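Local coordinates for protein cystathionine gamma-synthase (Xanthomonas oryzae pv. oryzae KACC 10331, PDB 6LD7) that probably uses pyridoxal 5'-phosphate to form cystathionine in the methionine biosynthesis pathway, at residues C[80-85]-C[232-237]; C[89-94]-C[113-118]; C[152-157]-C[165-170]; C[200-205]-C[227-232]. The protein carries 1 engineered substitution. All coordinates share one frame; numbering follows the deposited sequence.

Contact 1: C[80-85]-C[232-237]; sequences GGVITS and QLVWWA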
loop_
_atom_site.group_PDB
_atom_site.type_symbol
_atom_site.label_atom_id
_atom_site.label_comp_id
_atom_site.label_asym_id
_atom_site.label_seq_id
_atom_site.Cartn_x
_atom_site.Cartn_y
_atom_site.Cartn_z
ATOM N N GLY C 80 22.960 7.724 -14.040
ATOM C CA GLY C 80 21.838 7.863 -13.085
ATOM C C GLY C 80 20.511 7.663 -13.818
ATOM O O GLY C 80 20.484 7.684 -15.121
ATOM N N GLY C 81 19.455 7.496 -13.051
ATOM C CA GLY C 81 18.099 7.265 -13.558
ATOM C C GLY C 81 17.107 8.228 -12.950
ATOM O O GLY C 81 17.263 8.563 -11.785
ATOM N N VAL C 82 16.126 8.643 -13.740
ATOM C CA VAL C 82 14.977 9.425 -13.262
ATOM C C VAL C 82 13.757 8.555 -13.471
ATOM O O VAL C 82 13.631 8.007 -14.549
ATOM C CB VAL C 82 14.872 10.753 -14.027
ATOM C CG1 VAL C 82 13.712 11.582 -13.586
ATOM C CG2 VAL C 82 16.111 11.548 -13.798
ATOM N N ILE C 83 12.881 8.515 -12.477
ATOM C CA ILE C 83 11.644 7.706 -12.488
ATOM C C ILE C 83 10.442 8.654 -12.667
ATOM O O ILE C 83 10.220 9.548 -11.814
ATOM C CB ILE C 83 11.573 6.865 -11.197
ATOM C CG1 ILE C 83 12.790 5.924 -10.994
ATOM C CG2 ILE C 83 10.286 6.057 -11.182
ATOM C CD1 ILE C 83 13.081 4.969 -12.113
ATOM N N THR C 84 9.587 8.364 -13.648
ATOM C CA THR C 84 8.435 9.197 -14.013
ATOM C C THR C 84 7.163 8.474 -13.649
ATOM O O THR C 84 7.138 7.209 -13.502
ATOM C CB THR C 84 8.558 9.611 -15.500
ATOM O OG1 THR C 84 8.557 8.444 -16.330
ATOM C CG2 THR C 84 9.829 10.406 -15.745
ATOM N N SER C 85 6.090 9.223 -13.620
ATOM C CA SER C 85 4.767 8.665 -13.307
ATOM C C SER C 85 4.231 7.783 -14.434
ATOM O O SER C 85 3.438 6.912 -14.092
ATOM C CB SER C 85 3.791 9.788 -12.962
ATOM O OG SER C 85 3.690 10.570 -14.136
ATOM N N GLN C 232 20.461 17.401 -15.774
ATOM C CA GLN C 232 19.433 18.137 -16.527
ATOM C C GLN C 232 18.118 17.385 -16.489
ATOM O O GLN C 232 17.088 18.058 -16.277
ATOM C CB GLN C 232 19.920 18.372 -17.938
ATOM C CG GLN C 232 21.149 19.302 -17.968
ATOM C CD GLN C 232 21.619 19.364 -19.407
ATOM O OE1 GLN C 232 20.816 19.576 -20.284
ATOM N NE2 GLN C 232 22.840 18.971 -19.707
ATOM N N LEU C 233 18.123 16.060 -16.554
ATOM C CA LEU C 233 16.830 15.351 -16.493
ATOM C C LEU C 233 16.184 15.490 -15.098
ATOM O O LEU C 233 14.942 15.646 -15.026
ATOM C CB LEU C 233 17.016 13.897 -16.867
ATOM C CG LEU C 233 17.494 13.604 -18.294
ATOM C CD1 LEU C 233 17.950 12.186 -18.299
ATOM C CD2 LEU C 233 16.370 13.804 -19.289
ATOM N N VAL C 234 16.985 15.452 -14.038
ATOM C CA VAL C 234 16.500 15.598 -12.650
ATOM C C VAL C 234 15.841 16.970 -12.544
ATOM O O VAL C 234 14.798 17.115 -11.934
ATOM C CB VAL C 234 17.677 15.407 -11.685
ATOM C CG1 VAL C 234 17.362 15.905 -10.254
ATOM C CG2 VAL C 234 18.124 13.923 -11.609
ATOM N N TRP C 235 16.498 17.997 -13.055
ATOM C CA TRP C 235 16.009 19.377 -12.912
ATOM C C TRP C 235 14.667 19.523 -13.673
ATOM O O TRP C 235 13.726 19.993 -13.094
ATOM C CB TRP C 235 17.093 20.321 -13.428
ATOM C CG TRP C 235 16.738 21.745 -13.156
ATOM C CD1 TRP C 235 17.233 22.507 -12.122
ATOM C CD2 TRP C 235 15.822 22.578 -13.937
ATOM N NE1 TRP C 235 16.703 23.782 -12.239
ATOM C CE2 TRP C 235 15.830 23.856 -13.311
ATOM C CE3 TRP C 235 15.079 22.408 -15.122
ATOM C CZ2 TRP C 235 15.031 24.910 -13.785
ATOM C CZ3 TRP C 235 14.274 23.428 -15.581
ATOM C CH2 TRP C 235 14.264 24.677 -14.928
ATOM N N TRP C 236 14.574 19.045 -14.906
ATOM C CA TRP C 236 13.358 19.130 -15.735
ATOM C C TRP C 236 12.234 18.284 -15.143
ATOM O O TRP C 236 11.046 18.725 -15.204
ATOM C CB TRP C 236 13.648 18.779 -17.174
ATOM C CG TRP C 236 14.252 19.938 -17.911
ATOM C CD1 TRP C 236 15.556 20.081 -18.252
ATOM C CD2 TRP C 236 13.538 21.044 -18.493
ATOM N NE1 TRP C 236 15.699 21.256 -18.910
ATOM C CE2 TRP C 236 14.506 21.898 -19.035
ATOM C CE3 TRP C 236 12.221 21.508 -18.377
ATOM C CZ2 TRP C 236 14.193 23.109 -19.658
ATOM C CZ3 TRP C 236 11.886 22.689 -19.006
ATOM C CH2 TRP C 236 12.862 23.476 -19.639
ATOM N N ALA C 237 12.536 17.119 -14.589
ATOM C CA ALA C 237 11.489 16.266 -14.004
ATOM C C ALA C 237 10.848 16.963 -12.786
ATOM O O ALA C 237 9.608 16.910 -12.667
ATOM C CB ALA C 237 12.017 14.870 -13.675
#

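Contact 2: C[89-94]-C[113-118]; sequences GAINLV and GGSWRL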
loop_
_atom_site.group_PDB
_atom_site.type_symbol
_atom_site.label_atom_id
_atom_site.label_comp_id
_atom_site.label_asym_id
_atom_site.label_seq_id
_atom_site.Cartn_x
_atom_site.Cartn_y
_atom_site.Cartn_z
ATOM N N GLY C 89 5.515 9.985 -19.813
ATOM C CA GLY C 89 6.182 11.064 -19.075
ATOM C C GLY C 89 7.671 11.019 -19.234
ATOM O O GLY C 89 8.294 12.051 -19.238
ATOM N N ALA C 90 8.238 9.826 -19.342
ATOM C CA ALA C 90 9.669 9.656 -19.626
ATOM C C ALA C 90 10.021 10.231 -21.009
ATOM O O ALA C 90 11.008 10.938 -21.092
ATOM C CB ALA C 90 10.060 8.187 -19.513
ATOM N N ILE C 91 9.220 9.974 -22.011
ATOM C CA ILE C 91 9.369 10.560 -23.360
ATOM C C ILE C 91 9.204 12.082 -23.292
ATOM O O ILE C 91 10.100 12.815 -23.758
ATOM C CB ILE C 91 8.415 9.888 -24.359
ATOM C CG1 ILE C 91 8.848 8.431 -24.482
ATOM C CG2 ILE C 91 8.494 10.605 -25.707
ATOM C CD1 ILE C 91 7.859 7.574 -25.160
ATOM N N ASN C 92 8.150 12.528 -22.602
ATOM C CA ASN C 92 7.898 13.963 -22.350
ATOM C C ASN C 92 9.135 14.613 -21.707
ATOM O O ASN C 92 9.594 15.703 -22.187
ATOM C CB ASN C 92 6.621 14.089 -21.515
ATOM C CG ASN C 92 6.235 15.534 -21.243
ATOM O OD1 ASN C 92 6.618 16.322 -22.040
ATOM N ND2 ASN C 92 5.242 15.812 -20.408
ATOM N N LEU C 93 9.671 14.007 -20.640
ATOM C CA LEU C 93 10.871 14.543 -19.975
ATOM C C LEU C 93 12.047 14.743 -20.959
ATOM O O LEU C 93 12.670 15.839 -21.031
ATOM C CB LEU C 93 11.205 13.557 -18.873
ATOM C CG LEU C 93 12.522 13.890 -18.175
ATOM C CD1 LEU C 93 12.506 15.280 -17.587
ATOM C CD2 LEU C 93 12.847 12.859 -17.141
ATOM N N VAL C 94 12.365 13.746 -21.775
ATOM C CA VAL C 94 13.486 13.875 -22.736
ATOM C C VAL C 94 13.218 15.008 -23.731
ATOM O O VAL C 94 14.133 15.736 -23.974
ATOM C CB VAL C 94 13.707 12.581 -23.493
ATOM C CG1 VAL C 94 14.737 12.781 -24.582
ATOM C CG2 VAL C 94 14.050 11.442 -22.527
ATOM N N GLY C 113 2.445 4.401 -31.040
ATOM C CA GLY C 113 1.342 5.341 -31.310
ATOM C C GLY C 113 1.257 6.463 -30.229
ATOM O O GLY C 113 1.021 7.629 -30.635
ATOM N N GLY C 114 1.500 6.184 -28.925
ATOM C CA GLY C 114 1.451 7.245 -27.888
ATOM C C GLY C 114 2.617 8.211 -28.097
ATOM O O GLY C 114 2.472 9.447 -27.965
ATOM N N SER C 115 3.723 7.696 -28.602
ATOM C CA SER C 115 4.925 8.514 -28.878
ATOM C C SER C 115 4.563 9.404 -30.061
ATOM O O SER C 115 4.710 10.637 -29.933
ATOM C CB SER C 115 6.159 7.650 -29.134
ATOM O OG SER C 115 6.466 6.813 -28.009
ATOM N N TRP C 116 4.017 8.832 -31.137
ATOM C CA TRP C 116 3.583 9.628 -32.340
ATOM C C TRP C 116 2.566 10.731 -31.924
ATOM O O TRP C 116 2.679 11.865 -32.435
ATOM C CB TRP C 116 2.989 8.742 -33.471
ATOM C CG TRP C 116 4.042 8.346 -34.457
ATOM C CD1 TRP C 116 4.597 7.085 -34.671
ATOM C CD2 TRP C 116 4.768 9.262 -35.314
ATOM N NE1 TRP C 116 5.633 7.179 -35.579
ATOM C CE2 TRP C 116 5.777 8.498 -35.970
ATOM C CE3 TRP C 116 4.687 10.643 -35.560
ATOM C CZ2 TRP C 116 6.602 9.084 -36.936
ATOM C CZ3 TRP C 116 5.576 11.215 -36.433
ATOM C CH2 TRP C 116 6.490 10.441 -37.143
ATOM N N ARG C 117 1.553 10.391 -31.111
ATOM C CA ARG C 117 0.480 11.356 -30.692
ATOM C C ARG C 117 1.140 12.558 -29.999
ATOM O O ARG C 117 0.853 13.725 -30.379
ATOM C CB ARG C 117 -0.510 10.597 -29.828
ATOM C CG ARG C 117 -1.446 11.484 -29.026
ATOM C CD ARG C 117 -2.445 10.773 -28.152
ATOM N NE ARG C 117 -2.097 9.702 -27.171
ATOM C CZ ARG C 117 -0.987 9.448 -26.336
ATOM N NH1 ARG C 117 0.249 10.093 -26.231
ATOM N NH2 ARG C 117 -1.222 8.398 -25.549
ATOM N N LEU C 118 2.098 12.284 -29.102
ATOM C CA LEU C 118 2.791 13.339 -28.341
ATOM C C LEU C 118 3.686 14.150 -29.290
ATOM O O LEU C 118 3.573 15.436 -29.294
ATOM C CB LEU C 118 3.555 12.760 -27.144
ATOM C CG LEU C 118 4.352 13.811 -26.377
ATOM C CD1 LEU C 118 3.436 14.951 -25.868
ATOM C CD2 LEU C 118 5.134 13.189 -25.251
#

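Contact 3: C[152-157]-C[165-170]; sequences VLIETP and TDLRFV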
loop_
_atom_site.group_PDB
_atom_site.type_symbol
_atom_site.label_atom_id
_atom_site.label_comp_id
_atom_site.label_asym_id
_atom_site.label_seq_id
_atom_site.Cartn_x
_atom_site.Cartn_y
_atom_site.Cartn_z
ATOM N N VAL C 152 17.708 11.835 -32.165
ATOM C CA VAL C 152 17.164 10.685 -32.925
ATOM C C VAL C 152 16.634 9.686 -31.938
ATOM O O VAL C 152 17.368 9.309 -31.045
ATOM C CB VAL C 152 18.266 10.024 -33.771
ATOM C CG1 VAL C 152 17.720 8.806 -34.469
ATOM C CG2 VAL C 152 18.873 11.005 -34.712
ATOM N N LEU C 153 15.412 9.282 -32.146
ATOM C CA LEU C 153 14.739 8.264 -31.325
ATOM C C LEU C 153 14.865 6.924 -32.075
ATOM O O LEU C 153 14.465 6.843 -33.284
ATOM C CB LEU C 153 13.269 8.630 -31.063
ATOM C CG LEU C 153 12.377 7.492 -30.547
ATOM C CD1 LEU C 153 12.744 7.150 -29.138
ATOM C CD2 LEU C 153 10.894 7.869 -30.588
ATOM N N ILE C 154 15.269 5.891 -31.335
ATOM C CA ILE C 154 15.250 4.506 -31.820
ATOM C C ILE C 154 14.322 3.682 -30.961
ATOM O O ILE C 154 14.455 3.728 -29.738
ATOM C CB ILE C 154 16.646 3.936 -31.776
ATOM C CG1 ILE C 154 17.627 4.800 -32.528
ATOM C CG2 ILE C 154 16.651 2.508 -32.233
ATOM C CD1 ILE C 154 19.010 4.395 -32.276
ATOM N N GLU C 155 13.482 2.875 -31.574
ATOM C CA GLU C 155 12.630 1.939 -30.802
ATOM C C GLU C 155 12.830 0.559 -31.411
ATOM O O GLU C 155 12.350 0.238 -32.581
ATOM C CB GLU C 155 11.176 2.383 -30.821
ATOM C CG GLU C 155 10.245 1.511 -29.986
ATOM C CD GLU C 155 8.787 1.909 -30.133
ATOM O OE1 GLU C 155 7.938 0.920 -30.099
ATOM O OE2 GLU C 155 8.514 3.214 -30.299
ATOM N N THR C 156 13.617 -0.265 -30.723
ATOM C CA THR C 156 13.900 -1.607 -31.267
ATOM C C THR C 156 13.785 -2.652 -30.186
ATOM O O THR C 156 14.476 -2.530 -29.175
ATOM C CB THR C 156 15.357 -2.034 -31.529
ATOM O OG1 THR C 156 16.499 -1.229 -31.212
ATOM C CG2 THR C 156 15.456 -2.874 -32.739
ATOM N N PRO C 157 13.209 -3.830 -30.467
ATOM C CA PRO C 157 12.391 -4.100 -31.644
ATOM C C PRO C 157 11.134 -3.239 -31.717
ATOM O O PRO C 157 10.665 -2.781 -30.673
ATOM C CB PRO C 157 11.903 -5.553 -31.414
ATOM C CG PRO C 157 12.892 -6.127 -30.463
ATOM C CD PRO C 157 13.202 -4.958 -29.567
ATOM N N THR C 165 16.304 -2.430 -35.385
ATOM C CA THR C 165 17.181 -1.349 -35.803
ATOM C C THR C 165 18.567 -1.667 -35.294
ATOM O O THR C 165 18.739 -2.052 -34.092
ATOM C CB THR C 165 16.735 -0.026 -35.187
ATOM O OG1 THR C 165 15.372 0.177 -35.557
ATOM C CG2 THR C 165 17.609 1.118 -35.599
ATOM N N ASP C 166 19.543 -1.375 -36.139
ATOM C CA ASP C 166 20.961 -1.668 -35.846
ATOM C C ASP C 166 21.510 -0.541 -35.009
ATOM O O ASP C 166 21.749 0.585 -35.507
ATOM C CB ASP C 166 21.674 -1.946 -37.166
ATOM C CG ASP C 166 23.165 -2.189 -37.035
ATOM O OD1 ASP C 166 23.790 -1.868 -35.938
ATOM O OD2 ASP C 166 23.671 -2.724 -38.029
ATOM N N LEU C 167 21.645 -0.787 -33.722
ATOM C CA LEU C 167 22.042 0.278 -32.772
ATOM C C LEU C 167 23.379 0.877 -33.184
ATOM O O LEU C 167 23.524 2.136 -33.174
ATOM C CB LEU C 167 22.097 -0.288 -31.344
ATOM C CG LEU C 167 20.728 -0.664 -30.757
ATOM C CD1 LEU C 167 20.880 -1.302 -29.399
ATOM C CD2 LEU C 167 19.849 0.576 -30.646
ATOM N N ARG C 168 24.393 0.050 -33.346
ATOM C CA ARG C 168 25.770 0.573 -33.598
ATOM C C ARG C 168 25.731 1.429 -34.886
ATOM O O ARG C 168 26.301 2.508 -34.913
ATOM C CB ARG C 168 26.827 -0.560 -33.766
ATOM C CG ARG C 168 28.233 -0.007 -33.570
ATOM C CD ARG C 168 29.354 -1.010 -33.624
ATOM N NE ARG C 168 29.524 -1.806 -32.427
ATOM C CZ ARG C 168 29.019 -3.032 -32.191
ATOM N NH1 ARG C 168 28.247 -3.679 -33.054
ATOM N NH2 ARG C 168 29.233 -3.579 -31.009
ATOM N N PHE C 169 25.106 0.939 -35.939
ATOM C CA PHE C 169 25.018 1.680 -37.230
ATOM C C PHE C 169 24.368 3.049 -36.973
ATOM O O PHE C 169 24.923 4.157 -37.354
ATOM C CB PHE C 169 24.237 0.843 -38.269
ATOM C CG PHE C 169 23.864 1.605 -39.519
ATOM C CD1 PHE C 169 24.844 2.095 -40.366
ATOM C CD2 PHE C 169 22.535 1.760 -39.887
ATOM C CE1 PHE C 169 24.497 2.843 -41.496
ATOM C CE2 PHE C 169 22.185 2.479 -41.016
ATOM C CZ PHE C 169 23.164 3.042 -41.817
ATOM N N VAL C 170 23.175 3.033 -36.350
ATOM C CA VAL C 170 22.408 4.311 -36.234
ATOM C C VAL C 170 23.147 5.281 -35.337
ATOM O O VAL C 170 23.282 6.479 -35.724
ATOM C CB VAL C 170 20.965 4.094 -35.783
ATOM C CG1 VAL C 170 20.245 5.413 -35.531
ATOM C CG2 VAL C 170 20.254 3.301 -36.834
HETATM O O HOH W 1 13.808 2.466 -34.608
HETATM O O HOH W 2 13.169 -1.118 -34.803
#

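Contact 4: C[200-205]-C[227-232]; sequences ADLVLH and AELHQQ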
loop_
_atom_site.group_PDB
_atom_site.type_symbol
_atom_site.label_atom_id
_atom_site.label_comp_id
_atom_site.label_asym_id
_atom_site.label_seq_id
_atom_site.Cartn_x
_atom_site.Cartn_y
_atom_site.Cartn_z
ATOM N N ALA C 200 24.655 5.101 -27.087
ATOM C CA ALA C 200 23.441 5.963 -26.954
ATOM C C ALA C 200 23.581 6.964 -25.807
ATOM O O ALA C 200 24.180 6.603 -24.798
ATOM C CB ALA C 200 22.199 5.129 -26.748
ATOM N N ASP C 201 22.981 8.161 -25.941
ATOM C CA ASP C 201 23.016 9.173 -24.882
ATOM C C ASP C 201 22.021 8.809 -23.791
ATOM O O ASP C 201 22.342 8.987 -22.587
ATOM C CB ASP C 201 22.790 10.539 -25.476
ATOM C CG ASP C 201 23.853 10.863 -26.531
ATOM O OD1 ASP C 201 24.987 11.126 -26.107
ATOM O OD2 ASP C 201 23.544 10.798 -27.792
ATOM N N LEU C 202 20.889 8.255 -24.191
ATOM C CA LEU C 202 19.772 8.063 -23.288
ATOM C C LEU C 202 19.131 6.741 -23.606
ATOM O O LEU C 202 18.959 6.396 -24.808
ATOM C CB LEU C 202 18.736 9.185 -23.498
ATOM C CG LEU C 202 19.180 10.581 -23.108
ATOM C CD1 LEU C 202 18.327 11.609 -23.827
ATOM C CD2 LEU C 202 19.090 10.753 -21.610
ATOM N N VAL C 203 18.582 6.139 -22.580
ATOM C CA VAL C 203 17.698 4.996 -22.786
ATOM C C VAL C 203 16.477 5.250 -21.909
ATOM O O VAL C 203 16.607 5.763 -20.772
ATOM C CB VAL C 203 18.456 3.671 -22.525
ATOM C CG1 VAL C 203 18.982 3.546 -21.109
ATOM C CG2 VAL C 203 17.495 2.535 -22.726
ATOM N N LEU C 204 15.329 4.879 -22.392
ATOM C CA LEU C 204 14.114 5.035 -21.563
ATOM C C LEU C 204 13.181 3.834 -21.664
ATOM O O LEU C 204 13.364 2.947 -22.534
ATOM C CB LEU C 204 13.442 6.342 -21.956
ATOM C CG LEU C 204 12.844 6.467 -23.364
ATOM C CD1 LEU C 204 11.517 5.715 -23.479
ATOM C CD2 LEU C 204 12.543 7.927 -23.644
ATOM N N HIS C 205 12.318 3.712 -20.666
ATOM C CA HIS C 205 11.424 2.540 -20.541
ATOM C C HIS C 205 10.057 3.023 -20.085
ATOM O O HIS C 205 10.033 3.918 -19.246
ATOM C CB HIS C 205 11.947 1.626 -19.431
ATOM C CG HIS C 205 13.222 0.937 -19.716
ATOM N ND1 HIS C 205 13.254 -0.304 -20.292
ATOM C CD2 HIS C 205 14.523 1.319 -19.499
ATOM C CE1 HIS C 205 14.536 -0.649 -20.503
ATOM N NE2 HIS C 205 15.333 0.387 -20.084
ATOM N N ALA C 227 26.682 12.075 -16.661
ATOM C CA ALA C 227 26.293 12.651 -15.361
ATOM C C ALA C 227 25.633 14.019 -15.592
ATOM O O ALA C 227 24.592 14.362 -14.940
ATOM C CB ALA C 227 27.499 12.747 -14.414
ATOM N N GLU C 228 26.141 14.761 -16.525
ATOM C CA GLU C 228 25.641 16.123 -16.730
ATOM C C GLU C 228 24.256 16.032 -17.393
ATOM O O GLU C 228 23.376 16.741 -16.936
ATOM C CB GLU C 228 26.671 16.926 -17.502
ATOM C CG GLU C 228 26.193 18.274 -18.013
ATOM C CD GLU C 228 27.275 18.970 -18.857
ATOM O OE1 GLU C 228 26.919 19.846 -19.722
ATOM O OE2 GLU C 228 28.501 18.597 -18.686
ATOM N N LEU C 229 24.017 15.176 -18.379
ATOM C CA LEU C 229 22.645 15.103 -18.926
ATOM C C LEU C 229 21.677 14.576 -17.826
ATOM O O LEU C 229 20.464 14.937 -17.804
ATOM C CB LEU C 229 22.635 14.154 -20.099
ATOM C CG LEU C 229 21.782 14.528 -21.281
ATOM C CD1 LEU C 229 21.517 13.307 -22.141
ATOM C CD2 LEU C 229 20.557 15.372 -20.951
ATOM N N HIS C 230 22.142 13.630 -17.017
ATOM C CA HIS C 230 21.354 13.084 -15.873
ATOM C C HIS C 230 20.835 14.229 -14.980
ATOM O O HIS C 230 19.647 14.230 -14.668
ATOM C CB HIS C 230 22.147 12.051 -15.103
ATOM C CG HIS C 230 21.491 11.643 -13.848
ATOM N ND1 HIS C 230 20.246 11.032 -13.834
ATOM C CD2 HIS C 230 21.841 11.840 -12.560
ATOM C CE1 HIS C 230 19.879 10.846 -12.571
ATOM N NE2 HIS C 230 20.857 11.299 -11.782
ATOM N N GLN C 231 21.684 15.175 -14.640
ATOM C CA GLN C 231 21.405 16.342 -13.766
ATOM C C GLN C 231 20.376 17.231 -14.471
ATOM O O GLN C 231 19.485 17.708 -13.802
ATOM C CB GLN C 231 22.679 17.108 -13.347
ATOM C CG GLN C 231 23.489 16.414 -12.238
ATOM C CD GLN C 231 22.722 15.918 -11.008
ATOM O OE1 GLN C 231 22.992 14.865 -10.432
ATOM N NE2 GLN C 231 21.714 16.638 -10.562
ATOM N N GLN C 232 20.461 17.401 -15.774
ATOM C CA GLN C 232 19.433 18.137 -16.527
ATOM C C GLN C 232 18.118 17.385 -16.489
ATOM O O GLN C 232 17.088 18.058 -16.277
ATOM C CB GLN C 232 19.920 18.372 -17.938
ATOM C CG GLN C 232 21.149 19.302 -17.968
ATOM C CD GLN C 232 21.619 19.364 -19.407
ATOM O OE1 GLN C 232 20.816 19.576 -20.284
ATOM N NE2 GLN C 232 22.840 18.971 -19.707
#

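Contact 1: C[80-85]-C[232-237]
Val82 turns both of its methyl groups onto helix 232-237, each meeting a different part of the helix. CG1, anti to the backbone N (chi1 180°), lies 3.7 Å from Ala237 CB. CG2 approaches the preceding turn, where it sits 3.8 Å from Val234 CG2 and 4.0 Å from Leu233 CB. The valine branch is thus spread along the helix: Ala237 is reached by its methyl, Val234 by one branch and Leu233 by the first carbon of its side chain, whose outer methyls turn away from Val82. Against both Leu233 and Val234 the valine runs at a slant.

Strand 80-84 and the helix segment run nearly parallel, at 19°, with their axes 8.6 Å apart at closest. The backbones are nearest at Val82 and Val234, whose CA atoms are 6.4 Å apart. Ile83 points to the other side of the strand, onto Leu68 and Leu72 of helix 63-76. On the helix, Trp235 and Trp236 look away from the strand, with Trp235 CZ3 3.7 Å above the plane of the Trp236 ring; both tryptophans touch a second subunit.

Strand 80-84 is the outermost strand of the large mixed sheet within this chain, paired with strand 220-224, and helix 227-240 lies against the sheet there. All of the close approaches between the two segments are carbon to carbon. Dispersion and the burial of Val82, Leu233 and the Ala237 methyl, with Val234 at the margin, therefore account for this contact, and shape rather than polarity sets how the helix lies on the strand.

Contact 2: C[89-94]-C[113-118]
Ile91 and Leu118 provide the larger part of the apolar contact between helices 89-94 and 113-118. Ile91 CG2 comes to 4.3 Å from Leu118 CD2, and the same leucine methyl rests 4.1 Å from Asn92 CB, beside the backbone N and CA of that residue. With CG anti to the backbone N (chi1 177°), Leu118 reaches across to the neighbouring helix and places CD2 within touch of both residues.

A second kind of approach joins carbon to oxygen. The far methyl of Ile91, CD1, stands 3.3 Å from Ser115 OG, a tight van der Waals contact; the hydroxyl meets a methyl here, not a polar group. The contact uses Asn92 CB and backbone; the amide ND2 makes a weak hydrogen bond to Leu240 O of a second subunit.

The segment axes are 10.7 Å apart and cross at -40°, so the side chains bridge the gap without close approach of the backbones. Met88 and Leu95 of helix 87-98 also lie against Leu118. From the other flank of this helix Leu93 packs on Val82 and Thr84 of strand 80-84, on Val222 of strand 220-224 and on helix 227-240, which leaves helix 87-98 between the sheet, helix 227-240 and helix 113-124.

Contact 3: C[152-157]-C[165-170]
Strand 152-155 and the start of helix 167-170 are brought side by side by a short loop, with the CA atoms of Thr156 and Thr165 5.6 Å apart where the backbones are closest. Ile154 is the main apolar residue on the strand. Its CD1 and Val170 CG1 meet tip to tip at 3.6 Å, while its CG2 branch, anti to the backbone N, turns toward the loop and lies 3.8 Å from Thr165 CG2. Leu167 CD2 comes over the same branch. Val152 adds a looser touch on Val170 farther down the strand. The fit of Thr156 against Thr165 is too close in the model to be relied on.

Polar atoms are joined through water. One water accepts from Glu155 N and donates to Thr165 OG1 at 2.9 Å; the other accepts from Thr165 OG1 and donates to Glu155 O, each at 2.7 Å. The threonine hydroxyl therefore acts once as acceptor and once as donor. The Glu155 carboxylate points elsewhere, and its OE2 accepts from Tyr112 N. At the helix start, Asp166 is the N-cap: its OD1 receives Phe169 N at 3.1 Å, almost straight but from above the carboxylate plane.

The pair opens the beta-alpha-beta crossover of strand 151-155, helix 167-176 and strand 180-184. Gln303 of helix 297-303 binds Thr165 O and Leu167 N. The chemistry is divided: aliphatic contacts seat the helix on the strand, and at the strand's C-terminal end two bridging waters satisfy the Glu155 peptide groups that face Thr165.

Contact 4: C[200-205]-C[227-232]
A single methyl of Leu229 makes nearly the whole contact with segment 200-205. Its CD1 is set against the branched end of Leu202, 3.6 Å from CD2, 3.7 Å from CG and 4.0 Å from CD1, so that it covers the fork of the other leucine instead of meeting one tip. The two side chains cross at about a right angle. Leu229 reaches there with an unusual first torsion, chi1 -141°, away from a staggered position. Asp201 O lies at the margin, 4.4 Å from Leu229 CD1.

Leu202 belongs to the large mixed sheet of the PLP-dependent fold type I enzymes, where strand 202-206 lies between the parallel strand 180-184 and the antiparallel strand 220-224. The chain leaves 220-224 and enters helix 227-240 after a short turn, which brings Leu229 back over the sheet. Val222 and Ala224 of strand 220-224 also touch Leu202, and Val94 of helix 87-98 packs on it.

Farther out, polar groups hold the two backbones. Asp201 OD2 accepts from Thr181 N, and Asp201 OD1 forms a salt bridge with Arg225 NH1; at the beginning of the helix, Asp226 OD1 accepts a hydrogen bond from Leu229 N.

From the N terminus, strand 80-84 opens the widest loop, which contact 1 closes only at helix 227-240. The other three contacts nest inside it in series and none cross. Contact 2 closes first, joining helices 87-98 and 113-124 around strand 104-108. Contact 3 follows with the shortest loop, from strand 151-155 into helix 167-176. Contact 4 runs from strand 202-206 through 220-224 to helix 227-240, and shares Gln232 with contact 1. Contacts 1, 3 and 4 reach the same large sheet. Leu93 links contact 2 to contact 1, and Ile91 and Val94 link it to contact 4; contact 3 stands apart, touching none of the others.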